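Local coordinates for protein EvdMO1 (Micromonospora carbonacea, PDB 5T39) that probably transfers a methyl group from S-adenosyl-L-methionine during everninomicin biosynthesis, using a Rossmann-like methyltransferase domain that binds S-adenosyl-L-homocysteine, at residues Glu71-Ala76 with Phe144-Cys149; Thr77-Leu82 with Pro97-Leu102; Ala84-Asp89 with Leu111-Phe116; Asp89-Ala94 with Phe116-His121; Ile173-His178 with Ile247-Arg252. All coordinates share one frame; numbering follows the deposited sequence.

Contact 1. Residues Glu71-Ala76 with Phe144-Cys149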
# COMPACT_ATOMS: atom_id res chain seq x y z
N GLU A 71 -3.16 13.81 8.78
CA GLU A 71 -2.76 14.31 10.10
C GLU A 71 -1.24 14.26 10.25
O GLU A 71 -0.64 15.18 10.80
CB GLU A 71 -3.43 13.49 11.22
CG GLU A 71 -4.90 13.82 11.41
CD GLU A 71 -5.64 12.85 12.33
OE1 GLU A 71 -5.08 11.78 12.68
OE2 GLU A 71 -6.80 13.16 12.70
N ALA A 72 -0.62 13.21 9.72
CA ALA A 72 0.83 13.06 9.80
C ALA A 72 1.55 13.99 8.82
O ALA A 72 2.64 14.49 9.13
CB ALA A 72 1.20 11.61 9.49
N PHE A 73 0.97 14.19 7.62
CA PHE A 73 1.61 14.92 6.53
C PHE A 73 0.65 15.99 6.00
O PHE A 73 0.19 15.92 4.86
CB PHE A 73 2.04 13.94 5.43
CG PHE A 73 2.98 12.88 5.93
CD1 PHE A 73 4.26 13.21 6.33
CD2 PHE A 73 2.58 11.56 6.00
CE1 PHE A 73 5.13 12.25 6.80
CE2 PHE A 73 3.46 10.59 6.48
CZ PHE A 73 4.72 10.94 6.88
N PRO A 74 0.34 16.99 6.81
CA PRO A 74 -0.69 17.97 6.40
C PRO A 74 -0.32 18.77 5.17
O PRO A 74 -1.22 19.20 4.44
CB PRO A 74 -0.83 18.87 7.64
CG PRO A 74 0.46 18.68 8.39
CD PRO A 74 0.84 17.25 8.17
N GLY A 75 0.96 19.00 4.94
CA GLY A 75 1.38 19.76 3.78
C GLY A 75 1.56 18.95 2.52
O GLY A 75 1.97 19.51 1.50
N ALA A 76 1.27 17.65 2.53
CA ALA A 76 1.58 16.82 1.37
C ALA A 76 0.75 17.20 0.15
O ALA A 76 -0.48 17.25 0.20
CB ALA A 76 1.33 15.35 1.70
N PHE A 144 8.56 12.93 -3.44
CA PHE A 144 7.23 12.91 -2.86
C PHE A 144 7.29 13.48 -1.45
O PHE A 144 8.28 13.30 -0.73
CB PHE A 144 6.67 11.48 -2.81
CG PHE A 144 6.58 10.87 -4.17
CD1 PHE A 144 5.43 10.98 -4.92
CD2 PHE A 144 7.67 10.22 -4.73
CE1 PHE A 144 5.36 10.46 -6.20
CE2 PHE A 144 7.61 9.70 -5.99
CZ PHE A 144 6.45 9.81 -6.73
N ASP A 145 6.21 14.12 -1.05
CA ASP A 145 6.12 14.59 0.32
C ASP A 145 6.02 13.43 1.31
O ASP A 145 6.48 13.54 2.45
CB ASP A 145 4.91 15.50 0.45
CG ASP A 145 5.05 16.74 -0.39
OD1 ASP A 145 6.03 17.47 -0.21
OD2 ASP A 145 4.18 17.00 -1.25
N ALA A 146 5.38 12.33 0.91
CA ALA A 146 5.25 11.19 1.78
C ALA A 146 4.87 9.98 0.93
O ALA A 146 4.34 10.11 -0.19
CB ALA A 146 4.21 11.43 2.88
N VAL A 147 5.15 8.81 1.49
CA VAL A 147 4.88 7.52 0.88
C VAL A 147 3.89 6.77 1.76
O VAL A 147 4.08 6.69 2.98
CB VAL A 147 6.18 6.69 0.77
CG1 VAL A 147 5.91 5.30 0.22
CG2 VAL A 147 7.19 7.42 -0.08
N LEU A 148 2.83 6.24 1.16
CA LEU A 148 1.92 5.32 1.83
C LEU A 148 2.37 3.91 1.50
O LEU A 148 2.47 3.55 0.32
CB LEU A 148 0.47 5.55 1.40
CG LEU A 148 -0.55 4.57 1.98
CD1 LEU A 148 -0.56 4.60 3.50
CD2 LEU A 148 -1.94 4.86 1.44
N CYS A 149 2.65 3.11 2.53
CA CYS A 149 3.09 1.73 2.37
C CYS A 149 2.30 0.87 3.34
O CYS A 149 2.75 0.61 4.47
CB CYS A 149 4.59 1.62 2.60
SG CYS A 149 5.24 -0.03 2.36
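The main apolar contact is the ring of Phe73 laid against the methyl group of Ala146. Ala146 CB sits over the middle of the ring, 3.6 Å from the Phe73 ring centroid. It lies only 14° off the ring normal, a CH-pi contact made over the face rather than at the rim. The nearest ring atom is Phe73 CD2, 3.5 Å from Ala146 CB. On the opposite face of the same ring lies CB of Ala72, displaced to the rim, so the phenyl group is held between two alanine methyls. Phe73 CG stands anti to its own carbonyl carbon (chi1 -58°), which carries the ring across from the end of helix 62-72 to the strand.

A second patch of van der Waals contact joins Ala76 to Asp145, with Ala76 CB and Asp145 CB 3.8 Å apart. The carboxylate passes beside the Ala76 backbone, and its OD2 accepts hydrogen bonds from the amides of Thr77 and Arg78, where the chain enters the next strand.

The backbone contributes a type I turn from Phe73 to Ala76, closed by a bond of 3.1 Å from Ala76 N to Phe73 O. Phe73 is the first residue to leave helical geometry.

In the Rossmann-like fold the contact thus joins the turn between helix 62-72 and strand 78-82 to the N-terminal part of the neighbouring strand 146-150. Phe69 of helix 62-72 meets the Phe73 ring at an inclined angle, and Val250 of strand 244-252 packs against Phe73 as well.

Contact 2. Residues Thr77-Leu82 with Pro97-Leu102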
# COMPACT_ATOMS: atom_id res chain seq x y z
N THR A 77 1.44 17.42 -0.96
CA THR A 77 0.80 17.67 -2.24
C THR A 77 1.17 16.66 -3.31
O THR A 77 0.54 16.66 -4.37
CB THR A 77 1.15 19.08 -2.78
OG1 THR A 77 2.55 19.17 -3.03
CG2 THR A 77 0.70 20.17 -1.81
N ARG A 78 2.18 15.83 -3.10
CA ARG A 78 2.59 14.81 -4.05
C ARG A 78 2.87 13.55 -3.24
O ARG A 78 3.80 13.56 -2.43
CB ARG A 78 3.84 15.30 -4.78
CG ARG A 78 4.45 14.38 -5.80
CD ARG A 78 3.64 14.28 -7.06
NE ARG A 78 4.19 13.29 -7.98
CZ ARG A 78 3.46 12.66 -8.89
NH1 ARG A 78 2.17 12.92 -8.98
NH2 ARG A 78 4.01 11.76 -9.69
N ILE A 79 2.09 12.49 -3.45
CA ILE A 79 2.13 11.28 -2.64
C ILE A 79 2.42 10.08 -3.52
O ILE A 79 1.88 9.98 -4.62
CB ILE A 79 0.77 11.09 -1.93
CG1 ILE A 79 0.46 12.26 -0.99
CG2 ILE A 79 0.74 9.77 -1.13
CD1 ILE A 79 -0.94 12.24 -0.45
N LEU A 80 3.21 9.15 -3.00
CA LEU A 80 3.46 7.86 -3.63
C LEU A 80 2.77 6.80 -2.80
O LEU A 80 3.03 6.70 -1.60
CB LEU A 80 4.97 7.58 -3.69
CG LEU A 80 5.39 6.23 -4.26
CD1 LEU A 80 4.96 6.11 -5.71
CD2 LEU A 80 6.89 6.06 -4.13
N GLU A 81 1.91 5.99 -3.43
CA GLU A 81 1.25 4.88 -2.76
C GLU A 81 1.78 3.58 -3.35
O GLU A 81 1.78 3.39 -4.57
CB GLU A 81 -0.26 4.95 -2.94
CG GLU A 81 -0.96 3.73 -2.35
CD GLU A 81 -2.39 3.62 -2.75
OE1 GLU A 81 -3.07 2.74 -2.18
OE2 GLU A 81 -2.81 4.36 -3.65
N LEU A 82 2.22 2.67 -2.48
CA LEU A 82 2.78 1.40 -2.91
C LEU A 82 1.79 0.26 -2.67
O LEU A 82 1.31 0.07 -1.55
CB LEU A 82 4.07 1.13 -2.13
CG LEU A 82 5.13 2.23 -2.26
CD1 LEU A 82 6.34 1.87 -1.44
CD2 LEU A 82 5.51 2.49 -3.70
N PRO A 97 -8.44 18.44 -3.63
CA PRO A 97 -7.71 19.03 -4.75
C PRO A 97 -6.44 19.67 -4.22
O PRO A 97 -6.33 20.02 -3.04
CB PRO A 97 -8.68 20.08 -5.30
CG PRO A 97 -9.42 20.52 -4.10
CD PRO A 97 -9.60 19.28 -3.25
N GLY A 98 -5.48 19.80 -5.10
CA GLY A 98 -4.17 20.24 -4.71
C GLY A 98 -3.19 19.14 -4.36
O GLY A 98 -2.01 19.45 -4.19
N THR A 99 -3.62 17.88 -4.22
CA THR A 99 -2.69 16.77 -3.98
C THR A 99 -2.78 15.77 -5.14
O THR A 99 -3.88 15.32 -5.48
CB THR A 99 -2.92 16.06 -2.61
OG1 THR A 99 -2.75 16.98 -1.52
CG2 THR A 99 -1.95 14.89 -2.41
N SER A 100 -1.62 15.38 -5.69
CA SER A 100 -1.53 14.41 -6.77
C SER A 100 -0.94 13.13 -6.20
O SER A 100 -0.08 13.18 -5.31
CB SER A 100 -0.63 14.91 -7.91
OG SER A 100 0.73 15.01 -7.53
N ILE A 101 -1.42 12.00 -6.70
CA ILE A 101 -1.04 10.69 -6.19
C ILE A 101 -0.50 9.86 -7.34
O ILE A 101 -1.12 9.81 -8.41
CB ILE A 101 -2.25 9.95 -5.59
CG1 ILE A 101 -3.18 10.88 -4.80
CG2 ILE A 101 -1.74 8.73 -4.78
CD1 ILE A 101 -2.54 11.52 -3.64
N LEU A 102 0.62 9.18 -7.11
CA LEU A 102 1.10 8.12 -7.98
C LEU A 102 0.92 6.81 -7.23
O LEU A 102 1.52 6.64 -6.16
CB LEU A 102 2.57 8.31 -8.35
CG LEU A 102 3.19 7.18 -9.19
CD1 LEU A 102 2.49 6.98 -10.52
CD2 LEU A 102 4.66 7.46 -9.42
O HOH W 1 1.04 17.77 -7.09
O HOH W 2 -0.18 11.80 -10.19
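Thr77 O and the amide of Ser100 open the pairing of two parallel strands, 78-82 and 100-105, which a beta-alpha-beta crossover through helix 88-94 connects in this Rossmann-like fold. Four backbone hydrogen bonds run between them. Ser100 N donates to Thr77 O at 2.8 Å. Farther along, Ile79 uses both backbone polar atoms: its N donates to Ser100 O and its O accepts from Leu102 N. Glu81 N then binds Leu102 O at 2.8 Å. Weaker CA-H...O contacts fill the intervals, such as Thr99 CA to Thr77 O.

Polar side chains meet on the face that carries Arg78 and Ser100. Bent at chi2 (73°), Arg78 turns its guanidinium back over the neighbouring strand, where NH1 donates to Ser100 OG at 2.9 Å, in the guanidinium plane. Both residues have a second conformer, so this bond need not be permanent. One water links Ser100 OG with Thr77 O, and another joins Arg78 NH1 to Ile101 O.

Apolar side chains pair on both faces. Leu80 and Leu102 run side by side on the Arg78 face; Ile79 and Ile101 do so on the other, next to Tyr70 of helix 62-72. There Ile79 CD1 touches Ile101 CD1 at 3.6 Å and presses on Thr99 CG2 at 3.4 Å, closer than usual for two carbons.

Contact 3. Residues Ala84-Asp89 with Leu111-Phe116. With SAH (S-adenosyl-L-homocysteine), chain B.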
# COMPACT_ATOMS: atom_id res chain seq x y z
N ALA A 84 -1.27 -0.43 -4.63
CA ALA A 84 -2.55 0.27 -4.64
C ALA A 84 -3.77 -0.64 -4.77
O ALA A 84 -4.89 -0.16 -4.54
CB ALA A 84 -2.53 1.30 -5.77
N LEU A 85 -3.60 -1.91 -5.13
CA LEU A 85 -4.70 -2.86 -5.21
C LEU A 85 -5.80 -2.37 -6.16
O LEU A 85 -5.54 -2.28 -7.37
CB LEU A 85 -5.20 -3.26 -3.81
CG LEU A 85 -6.27 -4.34 -3.70
CD1 LEU A 85 -5.99 -5.51 -4.62
CD2 LEU A 85 -6.42 -4.80 -2.26
N GLU A 86 -6.98 -2.04 -5.65
CA GLU A 86 -8.13 -1.60 -6.45
C GLU A 86 -8.39 -0.11 -6.31
O GLU A 86 -9.45 0.39 -6.70
CB GLU A 86 -9.36 -2.44 -6.09
CG GLU A 86 -9.14 -3.89 -6.46
CD GLU A 86 -10.15 -4.88 -5.90
OE1 GLU A 86 -10.89 -4.59 -4.96
OE2 GLU A 86 -10.17 -6.01 -6.44
N GLY A 87 -7.40 0.62 -5.81
CA GLY A 87 -7.44 2.07 -5.77
C GLY A 87 -8.23 2.69 -4.65
O GLY A 87 -8.46 3.90 -4.68
N ALA A 88 -8.65 1.94 -3.64
CA ALA A 88 -9.52 2.52 -2.62
C ALA A 88 -8.79 3.59 -1.81
O ALA A 88 -9.35 4.67 -1.54
CB ALA A 88 -10.06 1.42 -1.70
N ASP A 89 -7.56 3.31 -1.37
CA ASP A 89 -6.80 4.34 -0.65
C ASP A 89 -6.40 5.47 -1.59
O ASP A 89 -6.38 6.64 -1.19
CB ASP A 89 -5.54 3.76 0.01
CG ASP A 89 -5.82 2.89 1.21
OD1 ASP A 89 -6.90 3.02 1.83
OD2 ASP A 89 -4.91 2.10 1.56
N LEU A 111 -4.54 -3.68 -11.07
CA LEU A 111 -4.37 -2.36 -11.67
C LEU A 111 -5.54 -2.00 -12.57
O LEU A 111 -6.02 -0.86 -12.57
CB LEU A 111 -3.06 -2.33 -12.46
CG LEU A 111 -2.80 -1.11 -13.33
CD1 LEU A 111 -2.72 0.11 -12.49
CD2 LEU A 111 -1.54 -1.31 -14.12
N ARG A 112 -6.01 -2.96 -13.38
CA ARG A 112 -7.14 -2.67 -14.26
C ARG A 112 -8.38 -2.28 -13.48
O ARG A 112 -9.15 -1.41 -13.90
CB ARG A 112 -7.45 -3.86 -15.16
CG ARG A 112 -6.35 -4.20 -16.16
CD ARG A 112 -5.81 -3.00 -16.94
NE ARG A 112 -4.63 -3.40 -17.69
CZ ARG A 112 -3.59 -2.62 -17.94
NH1 ARG A 112 -3.56 -1.37 -17.50
NH2 ARG A 112 -2.56 -3.09 -18.64
N ARG A 113 -8.61 -2.93 -12.33
CA ARG A 113 -9.69 -2.52 -11.44
C ARG A 113 -9.52 -1.10 -10.94
O ARG A 113 -10.45 -0.29 -10.96
CB ARG A 113 -10.04 -3.52 -10.35
CG ARG A 113 -10.16 -4.91 -10.82
CD ARG A 113 -10.88 -5.81 -9.82
NE ARG A 113 -10.47 -7.17 -10.13
CZ ARG A 113 -9.40 -7.78 -9.62
NH1 ARG A 113 -8.72 -7.26 -8.62
NH2 ARG A 113 -9.05 -8.96 -10.10
N ALA A 114 -8.32 -0.80 -10.44
CA ALA A 114 -8.04 0.53 -9.93
C ALA A 114 -8.23 1.59 -11.00
O ALA A 114 -8.77 2.66 -10.73
CB ALA A 114 -6.62 0.57 -9.36
N GLU A 115 -7.79 1.31 -12.23
CA GLU A 115 -7.96 2.28 -13.32
C GLU A 115 -9.43 2.53 -13.60
O GLU A 115 -9.85 3.66 -13.84
CB GLU A 115 -7.25 1.78 -14.58
CG GLU A 115 -5.74 1.83 -14.50
CD GLU A 115 -5.04 1.18 -15.68
OE1 GLU A 115 -5.51 0.14 -16.18
OE2 GLU A 115 -3.99 1.71 -16.10
N PHE A 116 -10.25 1.47 -13.58
CA PHE A 116 -11.69 1.62 -13.75
C PHE A 116 -12.28 2.48 -12.64
O PHE A 116 -13.07 3.39 -12.90
CB PHE A 116 -12.30 0.22 -13.78
CG PHE A 116 -13.80 0.17 -13.64
CD1 PHE A 116 -14.64 0.65 -14.63
CD2 PHE A 116 -14.36 -0.42 -12.52
CE1 PHE A 116 -16.02 0.53 -14.50
CE2 PHE A 116 -15.72 -0.53 -12.38
CZ PHE A 116 -16.55 -0.06 -13.36
N SAH B . -2.30 -1.25 0.11
CA SAH B . -3.59 -1.92 0.10
CB SAH B . -3.52 -3.32 -0.49
CG SAH B . -2.60 -4.27 0.27
SD SAH B . -2.63 -5.94 -0.42
C SAH B . -4.13 -2.02 1.52
O SAH B . -5.27 -2.44 1.73
OXT SAH B . -3.40 -1.68 2.45
C5' SAH B . -1.03 -5.91 -1.27
C4' SAH B . -1.05 -5.19 -2.61
O4' SAH B . 0.31 -5.02 -3.02
C3' SAH B . -1.76 -5.97 -3.71
O3' SAH B . -2.47 -5.13 -4.59
C2' SAH B . -0.59 -6.66 -4.40
O2' SAH B . -0.81 -7.10 -5.73
C1' SAH B . 0.49 -5.60 -4.29
N9 SAH B . 1.86 -6.10 -4.38
C8 SAH B . 2.38 -7.22 -3.77
N7 SAH B . 3.69 -7.33 -4.05
C5 SAH B . 4.01 -6.28 -4.86
C6 SAH B . 5.19 -5.89 -5.48
N6 SAH B . 6.33 -6.58 -5.38
N1 SAH B . 5.19 -4.76 -6.23
C2 SAH B . 4.03 -4.04 -6.38
N3 SAH B . 2.84 -4.39 -5.82
C4 SAH B . 2.87 -5.51 -5.06
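Glu86 and Arg113 cross obliquely where the loop after strand 78-82 meets helix 108-121; this loop is consistent with the glycine-bearing first motif of Rossmann-like methyltransferases. The carboxylate and guanidinium planes stand 80° apart, so they do not pair flat. Glu86 OE2 instead takes one N-H of Arg113 NH1, a salt bridge of 2.9 Å whose hydrogen bond is weak because it is strongly bent (129°). Other groups share both ends: the amides of Val38 and Asn39 bind the Glu86 carboxylate, while Leu34 O, Asn110 OD1 and Gln205 OE1 take N-H groups of the arginine. The buried charges are thus well supplied with partners.

Next to Arg113 on the helix, Ala114 presents its methyl to the backbone of the turn, with CB 3.6 Å from Gly87 N. A side chain at Gly87 would crowd that methyl, and the positive phi there also favours glycine. Ala114 CA also makes a CA-H...O contact with Glu86 O.

The type II' turn from Ala84 to Gly87 places Leu85 at the ligand. With chi1 at -175° its CG points away from the backbone N, and the side chain lies along the bound S-adenosyl-L-homocysteine (SAH): CD2 is 3.7 Å from SAH CB, and Leu85 CA is 3.2 Å from the ribose hydroxyl O3'.

Contact 4. Residues Asp89-Ala94 with Phe116-His121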
# COMPACT_ATOMS: atom_id res chain seq x y z
N ASP A 89 -7.56 3.31 -1.37
CA ASP A 89 -6.80 4.34 -0.65
C ASP A 89 -6.40 5.47 -1.59
O ASP A 89 -6.38 6.64 -1.19
CB ASP A 89 -5.54 3.76 0.01
CG ASP A 89 -5.82 2.89 1.21
OD1 ASP A 89 -6.90 3.02 1.83
OD2 ASP A 89 -4.91 2.10 1.56
N THR A 90 -6.06 5.13 -2.84
CA THR A 90 -5.67 6.14 -3.81
C THR A 90 -6.77 7.16 -3.98
O THR A 90 -6.54 8.38 -3.95
CB THR A 90 -5.41 5.46 -5.17
OG1 THR A 90 -5.00 4.09 -5.01
CG2 THR A 90 -4.39 6.25 -5.96
N LEU A 91 -8.00 6.67 -4.14
CA LEU A 91 -9.16 7.56 -4.29
C LEU A 91 -9.37 8.41 -3.04
O LEU A 91 -9.60 9.63 -3.13
CB LEU A 91 -10.38 6.69 -4.57
CG LEU A 91 -11.67 7.44 -4.85
CD1 LEU A 91 -11.54 8.26 -6.11
CD2 LEU A 91 -12.79 6.43 -4.97
N ALA A 92 -9.29 7.80 -1.86
CA ALA A 92 -9.48 8.55 -0.63
C ALA A 92 -8.43 9.65 -0.46
O ALA A 92 -8.75 10.76 -0.03
CB ALA A 92 -9.48 7.60 0.57
N LEU A 93 -7.17 9.35 -0.80
CA LEU A 93 -6.11 10.35 -0.72
C LEU A 93 -6.30 11.47 -1.73
O LEU A 93 -5.82 12.59 -1.50
CB LEU A 93 -4.78 9.69 -1.01
CG LEU A 93 -4.27 8.74 0.06
CD1 LEU A 93 -3.10 7.97 -0.50
CD2 LEU A 93 -3.88 9.48 1.33
N ALA A 94 -6.96 11.19 -2.84
CA ALA A 94 -7.10 12.16 -3.92
C ALA A 94 -8.29 13.09 -3.74
O ALA A 94 -8.47 13.99 -4.56
CB ALA A 94 -7.25 11.42 -5.25
N PHE A 116 -10.25 1.47 -13.58
CA PHE A 116 -11.69 1.62 -13.75
C PHE A 116 -12.28 2.48 -12.64
O PHE A 116 -13.07 3.39 -12.90
CB PHE A 116 -12.30 0.22 -13.78
CG PHE A 116 -13.80 0.17 -13.64
CD1 PHE A 116 -14.64 0.65 -14.63
CD2 PHE A 116 -14.36 -0.42 -12.52
CE1 PHE A 116 -16.02 0.53 -14.50
CE2 PHE A 116 -15.72 -0.53 -12.38
CZ PHE A 116 -16.55 -0.06 -13.36
N VAL A 117 -11.89 2.22 -11.39
CA VAL A 117 -12.38 3.02 -10.27
C VAL A 117 -12.08 4.50 -10.49
O VAL A 117 -12.95 5.36 -10.30
CB VAL A 117 -11.79 2.49 -8.95
CG1 VAL A 117 -12.07 3.44 -7.78
CG2 VAL A 117 -12.33 1.09 -8.65
N MET A 118 -10.85 4.81 -10.90
CA MET A 118 -10.50 6.22 -11.09
C MET A 118 -11.31 6.84 -12.21
O MET A 118 -11.67 8.02 -12.14
CB MET A 118 -9.02 6.40 -11.40
CG MET A 118 -8.11 5.91 -10.32
SD MET A 118 -8.49 6.47 -8.64
CE MET A 118 -8.14 4.93 -7.80
N GLU A 119 -11.56 6.09 -13.28
CA GLU A 119 -12.35 6.63 -14.38
C GLU A 119 -13.79 6.87 -13.95
O GLU A 119 -14.37 7.92 -14.26
CB GLU A 119 -12.29 5.71 -15.59
CG GLU A 119 -13.02 6.33 -16.77
CD GLU A 119 -12.87 5.58 -18.07
OE1 GLU A 119 -12.30 4.48 -18.09
OE2 GLU A 119 -13.37 6.10 -19.09
N VAL A 120 -14.39 5.93 -13.22
CA VAL A 120 -15.77 6.09 -12.78
C VAL A 120 -15.90 7.33 -11.90
O VAL A 120 -16.89 8.06 -11.98
CB VAL A 120 -16.26 4.83 -12.05
CG1 VAL A 120 -17.60 5.06 -11.38
CG2 VAL A 120 -16.33 3.65 -12.99
N HIS A 121 -14.93 7.56 -11.02
CA HIS A 121 -14.97 8.66 -10.07
C HIS A 121 -14.40 9.96 -10.63
O HIS A 121 -14.48 10.99 -9.95
CB HIS A 121 -14.22 8.27 -8.79
CG HIS A 121 -14.99 7.31 -7.94
ND1 HIS A 121 -15.83 7.73 -6.94
CD2 HIS A 121 -15.04 5.96 -7.94
CE1 HIS A 121 -16.38 6.68 -6.36
NE2 HIS A 121 -15.92 5.59 -6.95
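Leu91 reaches across from helix 88-94 to meet Met118, Val117 and His121 of helix 108-121. At its base, CB lies 4.3 Å from Met118 CE, a methyl that also rests on Thr90 CB at 3.8 Å. CG stands anti to the backbone N (chi1 -176°), which directs the two branches at helix 108-121. CD1 touches His121 CB at 3.8 Å. CD2, the other branch, settles over the imidazole, 3.6 Å from the His121 ring centroid. It lies just 3° off the ring normal, a CH-pi contact centred on the face, and the two side chains cross at about a right angle. From its flank, Val117 CG1 approaches CD2 at 4.2 Å. With an alanine in place of His121 the imidazole is gone, and Leu91 CD2 would probably lose the flat surface it rests on, while Phe43, which meets that ring edge-to-face, would lose its partner.

The two short helical segments run at 35° to each other, their axes 10.6 Å apart at closest approach. Met118, whose methyl meets Thr90 and Leu91, also packs on Val126 and Leu128 of strand 126-130. Thr90 touches Val126 too, and hydrogen-bonds Glu81 of strand 78-82, so both helices are seated against one face of the central sheet.

Contact 5. Residues Ile173-His178 with Ile247-Arg252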
# COMPACT_ATOMS: atom_id res chain seq x y z
N ILE A 173 7.07 8.38 5.66
CA ILE A 173 6.39 7.13 5.32
C ILE A 173 5.28 6.87 6.33
O ILE A 173 5.46 7.05 7.54
CB ILE A 173 7.38 5.95 5.23
CG1 ILE A 173 6.68 4.70 4.67
CG2 ILE A 173 8.05 5.67 6.59
CD1 ILE A 173 7.64 3.57 4.37
N TYR A 174 4.13 6.45 5.84
CA TYR A 174 3.04 5.92 6.65
C TYR A 174 3.05 4.43 6.38
O TYR A 174 2.75 4.00 5.27
CB TYR A 174 1.72 6.56 6.24
CG TYR A 174 0.52 6.17 7.06
CD1 TYR A 174 -0.03 7.05 7.99
CD2 TYR A 174 -0.08 4.93 6.90
CE1 TYR A 174 -1.15 6.70 8.73
CE2 TYR A 174 -1.20 4.58 7.63
CZ TYR A 174 -1.73 5.48 8.54
OH TYR A 174 -2.84 5.17 9.29
N LEU A 175 3.48 3.66 7.37
CA LEU A 175 3.75 2.23 7.21
C LEU A 175 2.76 1.44 8.06
O LEU A 175 2.73 1.59 9.28
CB LEU A 175 5.17 1.92 7.66
CG LEU A 175 5.56 0.44 7.64
CD1 LEU A 175 5.62 -0.06 6.20
CD2 LEU A 175 6.89 0.24 8.34
N SER A 176 1.98 0.57 7.42
CA SER A 176 1.10 -0.35 8.12
C SER A 176 1.54 -1.75 7.72
O SER A 176 1.57 -2.06 6.52
CB SER A 176 -0.35 -0.09 7.73
OG SER A 176 -1.22 -1.00 8.37
N THR A 177 1.94 -2.56 8.70
CA THR A 177 2.51 -3.86 8.39
C THR A 177 2.32 -4.82 9.55
O THR A 177 2.16 -4.42 10.71
CB THR A 177 4.01 -3.73 8.07
OG1 THR A 177 4.51 -4.98 7.57
CG2 THR A 177 4.83 -3.28 9.26
N HIS A 178 2.39 -6.11 9.23
CA HIS A 178 2.66 -7.11 10.24
C HIS A 178 4.16 -7.22 10.51
O HIS A 178 5.00 -6.87 9.68
CB HIS A 178 2.18 -8.48 9.79
CG HIS A 178 0.71 -8.56 9.55
ND1 HIS A 178 -0.22 -8.31 10.54
CD2 HIS A 178 0.01 -8.91 8.45
CE1 HIS A 178 -1.43 -8.47 10.05
NE2 HIS A 178 -1.33 -8.84 8.78
N ILE A 247 1.26 -3.34 13.27
CA ILE A 247 1.74 -2.02 13.67
C ILE A 247 1.45 -1.02 12.55
O ILE A 247 1.49 -1.35 11.35
CB ILE A 247 3.24 -2.06 14.08
CG1 ILE A 247 3.62 -0.85 14.93
CG2 ILE A 247 4.14 -2.20 12.85
CD1 ILE A 247 5.01 -0.95 15.52
N VAL A 248 1.17 0.21 12.96
CA VAL A 248 1.09 1.36 12.07
C VAL A 248 2.03 2.40 12.64
O VAL A 248 1.88 2.80 13.80
CB VAL A 248 -0.34 1.91 11.95
CG1 VAL A 248 -0.36 3.07 10.97
CG2 VAL A 248 -1.33 0.83 11.54
N VAL A 249 2.98 2.85 11.83
CA VAL A 249 3.93 3.86 12.26
C VAL A 249 4.04 4.93 11.20
O VAL A 249 3.82 4.70 10.01
CB VAL A 249 5.34 3.32 12.58
CG1 VAL A 249 5.27 2.19 13.56
CG2 VAL A 249 6.07 2.89 11.33
N VAL A 250 4.42 6.12 11.65
CA VAL A 250 4.85 7.20 10.79
C VAL A 250 6.34 7.36 10.98
O VAL A 250 6.82 7.57 12.10
CB VAL A 250 4.12 8.51 11.13
CG1 VAL A 250 4.62 9.62 10.23
CG2 VAL A 250 2.62 8.34 11.02
N GLY A 251 7.10 7.22 9.90
CA GLY A 251 8.53 7.43 9.91
C GLY A 251 8.85 8.76 9.25
O GLY A 251 8.29 9.10 8.21
N ARG A 252 9.77 9.49 9.87
CA ARG A 252 10.20 10.77 9.34
C ARG A 252 11.72 10.82 9.31
O ARG A 252 12.39 10.50 10.30
CB ARG A 252 9.65 11.92 10.18
CG ARG A 252 8.13 11.99 10.15
CD ARG A 252 7.61 13.12 11.02
NE ARG A 252 6.17 13.37 10.89
CZ ARG A 252 5.23 12.82 11.65
NH1 ARG A 252 5.54 11.95 12.60
NH2 ARG A 252 3.96 13.18 11.46
O HOH W 3 -1.37 -2.78 11.03
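Ile247 O is gripped from several directions: Thr177 N donates to it at 2.9 Å in a nearly straight bond, Ser176 CA makes a CA-H...O contact, and a water that also binds Ser176 OG adds a weak bond. The pair is completed by Ile247 N, which donates to Thr177 O. Leu175 with Val249 and Ile173 with Gly251 repeat this double bonding, giving three hydrogen-bonded pairs in an antiparallel register.

Strand 244-252 is the antiparallel member of the 3-2-1-4-5-7-6 sheet of class I methyltransferases, placed between strands 172-180 and 232-239. On the face bearing Tyr174 and Val248, the phenol leans across the valine, with Val248 CG1 3.7 Å from Tyr174 CZ. On the other face Leu175 CB lies 3.9 Å from Val249 CG2. Thr177 and Ile247 point the same way there, their CG2 methyls 3.8 Å apart. Thr177 turns OG1 opposite its backbone N (chi1 -171°), bonding it to His178 O, and leaves CG2 to the isoleucine. A serine in its place lacks that methyl and would probably leave Ile247 CG2 without its neighbour across the strands. Near the far end Ile173 CG2 lies over the bare backbone of Gly251, 3.8 Å from its CA.

In the fold
From the N terminus, the turn after helix 62-72 opens the longest of the first four loops, which contact 1 closes at strand 146-150. Contacts 2, 3 and 4 all nest inside it. Contact 2 closes the crossover from strand 78-82 through helix 88-94 to strand 100-105; contacts 3 and 4 start within that crossover and close on helix 108-121, so they cross contact 2 and each other, sharing Asp89 and Phe116. Contact 5 opens only after contact 1 has closed. Contacts 2 and 5 pair strands of one sheet and contact 1 sets a turn against it; contact 3 sets the ligand-bordering turn before helix 88-94, and contact 4 that helix itself, against helix 108-121.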